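Local coordinates for ORC1-type DNA replication protein 2 (Aeropyrum pernix, PDB 1W5T) that binds DNA and takes part in regulating DNA replication, as an archaeal Cdc6/Orc protein that joins an AAA+ ATPase domain to a winged-helix domain, at residues 41-46 against 81-86. Residues are numbered along the deposited sequence; the frame is centred on the assembly and turned at random.
Sequences RLLSGA and AKEGLT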
loop_
_atom_site.group_PDB
_atom_site.type_symbol
_atom_site.label_atom_id
_atom_site.label_comp_id
_atom_site.label_asym_id
_atom_site.label_seq_id
_atom_site.Cartn_x
_atom_site.Cartn_y
_atom_site.Cartn_z
ATOM N N ARG A 41 3.096 -9.723 24.142
ATOM C CA ARG A 41 2.946 -8.672 25.155
ATOM C C ARG A 41 1.626 -8.882 25.921
ATOM O O ARG A 41 1.589 -8.802 27.132
ATOM C CB ARG A 41 3.000 -7.303 24.478
ATOM C CG ARG A 41 2.886 -6.108 25.397
ATOM C CD ARG A 41 4.186 -5.317 25.675
ATOM N NE ARG A 41 5.190 -5.354 24.639
ATOM C CZ ARG A 41 6.470 -5.040 24.744
ATOM N NH1 ARG A 41 7.193 -5.112 23.638
ATOM N NH2 ARG A 41 7.046 -4.685 25.901
ATOM N N LEU A 42 0.551 -9.204 25.206
ATOM C CA LEU A 42 -0.763 -9.233 25.817
ATOM C C LEU A 42 -1.007 -10.483 26.654
ATOM O O LEU A 42 -1.581 -10.401 27.710
ATOM C CB LEU A 42 -1.811 -9.089 24.726
ATOM C CG LEU A 42 -3.216 -8.531 24.897
ATOM C CD1 LEU A 42 -4.178 -9.607 24.409
ATOM C CD2 LEU A 42 -3.536 -8.011 26.292
ATOM N N LEU A 43 -0.606 -11.635 26.144
ATOM C CA LEU A 43 -0.845 -12.906 26.817
ATOM C C LEU A 43 0.135 -13.139 27.993
ATOM O O LEU A 43 -0.048 -14.058 28.770
ATOM C CB LEU A 43 -0.750 -14.047 25.823
ATOM C CG LEU A 43 -2.040 -14.605 25.247
ATOM C CD1 LEU A 43 -3.227 -13.608 25.213
ATOM C CD2 LEU A 43 -1.758 -15.143 23.876
ATOM N N SER A 44 1.148 -12.280 28.112
ATOM C CA SER A 44 2.057 -12.297 29.251
ATOM C C SER A 44 1.749 -11.211 30.302
ATOM O O SER A 44 2.614 -10.904 31.130
ATOM C CB SER A 44 3.479 -12.120 28.762
ATOM O OG SER A 44 3.824 -10.751 28.717
ATOM N N GLY A 45 0.543 -10.626 30.260
ATOM C CA GLY A 45 0.085 -9.686 31.285
ATOM C C GLY A 45 0.681 -8.295 31.191
ATOM O O GLY A 45 0.457 -7.448 32.047
ATOM N N ALA A 46 1.420 -8.043 30.111
ATOM C CA ALA A 46 1.990 -6.728 29.858
ATOM C C ALA A 46 1.129 -5.792 29.007
ATOM O O ALA A 46 1.588 -4.714 28.645
ATOM C CB ALA A 46 3.357 -6.889 29.256
ATOM N N ALA A 81 -9.471 -13.513 22.700
ATOM C CA ALA A 81 -10.735 -13.965 23.238
ATOM C C ALA A 81 -10.688 -15.397 23.769
ATOM O O ALA A 81 -11.359 -15.688 24.747
ATOM C CB ALA A 81 -11.876 -13.786 22.220
ATOM N N LYS A 82 -9.922 -16.291 23.143
ATOM C CA LYS A 82 -9.750 -17.645 23.704
ATOM C C LYS A 82 -9.261 -17.597 25.159
ATOM O O LYS A 82 -9.588 -18.457 25.951
ATOM C CB LYS A 82 -8.795 -18.489 22.853
ATOM C CG LYS A 82 -9.458 -19.152 21.639
ATOM C CD LYS A 82 -8.484 -19.211 20.451
ATOM C CE LYS A 82 -8.103 -20.646 20.102
ATOM N NZ LYS A 82 -8.604 -21.050 18.738
ATOM N N GLU A 83 -8.464 -16.586 25.484
ATOM C CA GLU A 83 -8.003 -16.337 26.849
ATOM C C GLU A 83 -8.919 -15.341 27.614
ATOM O O GLU A 83 -8.602 -14.886 28.719
ATOM C CB GLU A 83 -6.572 -15.817 26.803
ATOM C CG GLU A 83 -5.625 -16.653 25.937
ATOM C CD GLU A 83 -5.298 -18.019 26.544
ATOM O OE1 GLU A 83 -4.912 -18.945 25.778
ATOM O OE2 GLU A 83 -5.429 -18.164 27.789
ATOM N N GLY A 84 -10.047 -15.005 26.993
ATOM C CA GLY A 84 -11.056 -14.170 27.602
ATOM C C GLY A 84 -10.778 -12.674 27.741
ATOM O O GLY A 84 -11.452 -12.027 28.539
ATOM N N LEU A 85 -9.839 -12.123 26.963
ATOM C CA LEU A 85 -9.333 -10.758 27.181
ATOM C C LEU A 85 -10.153 -9.489 26.732
ATOM O O LEU A 85 -10.312 -8.512 27.564
ATOM C CB LEU A 85 -7.883 -10.675 26.724
ATOM C CG LEU A 85 -6.979 -11.292 27.803
ATOM C CD1 LEU A 85 -5.556 -11.426 27.358
ATOM C CD2 LEU A 85 -7.027 -10.485 29.085
ATOM N N THR A 86 -10.641 -9.518 25.473
ATOM C CA THR A 86 -11.330 -8.409 24.740
ATOM C C THR A 86 -10.460 -7.335 24.044
ATOM O O THR A 86 -10.079 -6.326 24.646
ATOM C CB THR A 86 -12.550 -7.727 25.473
ATOM O OG1 THR A 86 -13.397 -8.694 26.093
ATOM C CG2 THR A 86 -13.522 -7.082 24.426
#
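One methyl group, CD1 of Leu85, serves both Leu42 and Leu43 where helices 28-43 and 65-82 of the AAA+ domain end close to each other, each in a Schellman motif. The glycine at the C-prime position is Gly45 after helix 28-43 and Gly84 after helix 65-82, both with positive phi. At the end of helix 65-82, Gly84 N donates to Ala81 O (2.7 Å) and Leu85 N to Ala80 O; at the end of helix 28-43, the equivalent bonds from Gly45 N to Leu42 O and from Ala46 N to Arg41 O are weak. Leu85, at C'', packs on Ala80, at C3, the apolar contact that often accompanies a Schellman motif, and its side chain also points toward the end of helix 28-43. Leu42 and Leu85 meet tip to tip, with CD1 to CD1 at 3.7 Å. Leu42 reaches this place because its CG stands anti to the backbone N (chi1 -154°), and its buried side chain also packs, like Leu85, on Ala80 and Tyr139. That shared packing joins Leu42 to helix 65-82, which begins in the P-loop, and both leucines to strand 139-145 of the parallel sheet. Leu43 is more exposed and slants across Leu85, its CD1 lying 3.8 Å from Leu85 CD1. Glu83, which is exposed, meets Leu43 through its CG methylene, not its carboxylate: it crosses Leu43 at roughly a right angle, and Glu83 CG sits 3.9 Å from Leu43 CD1.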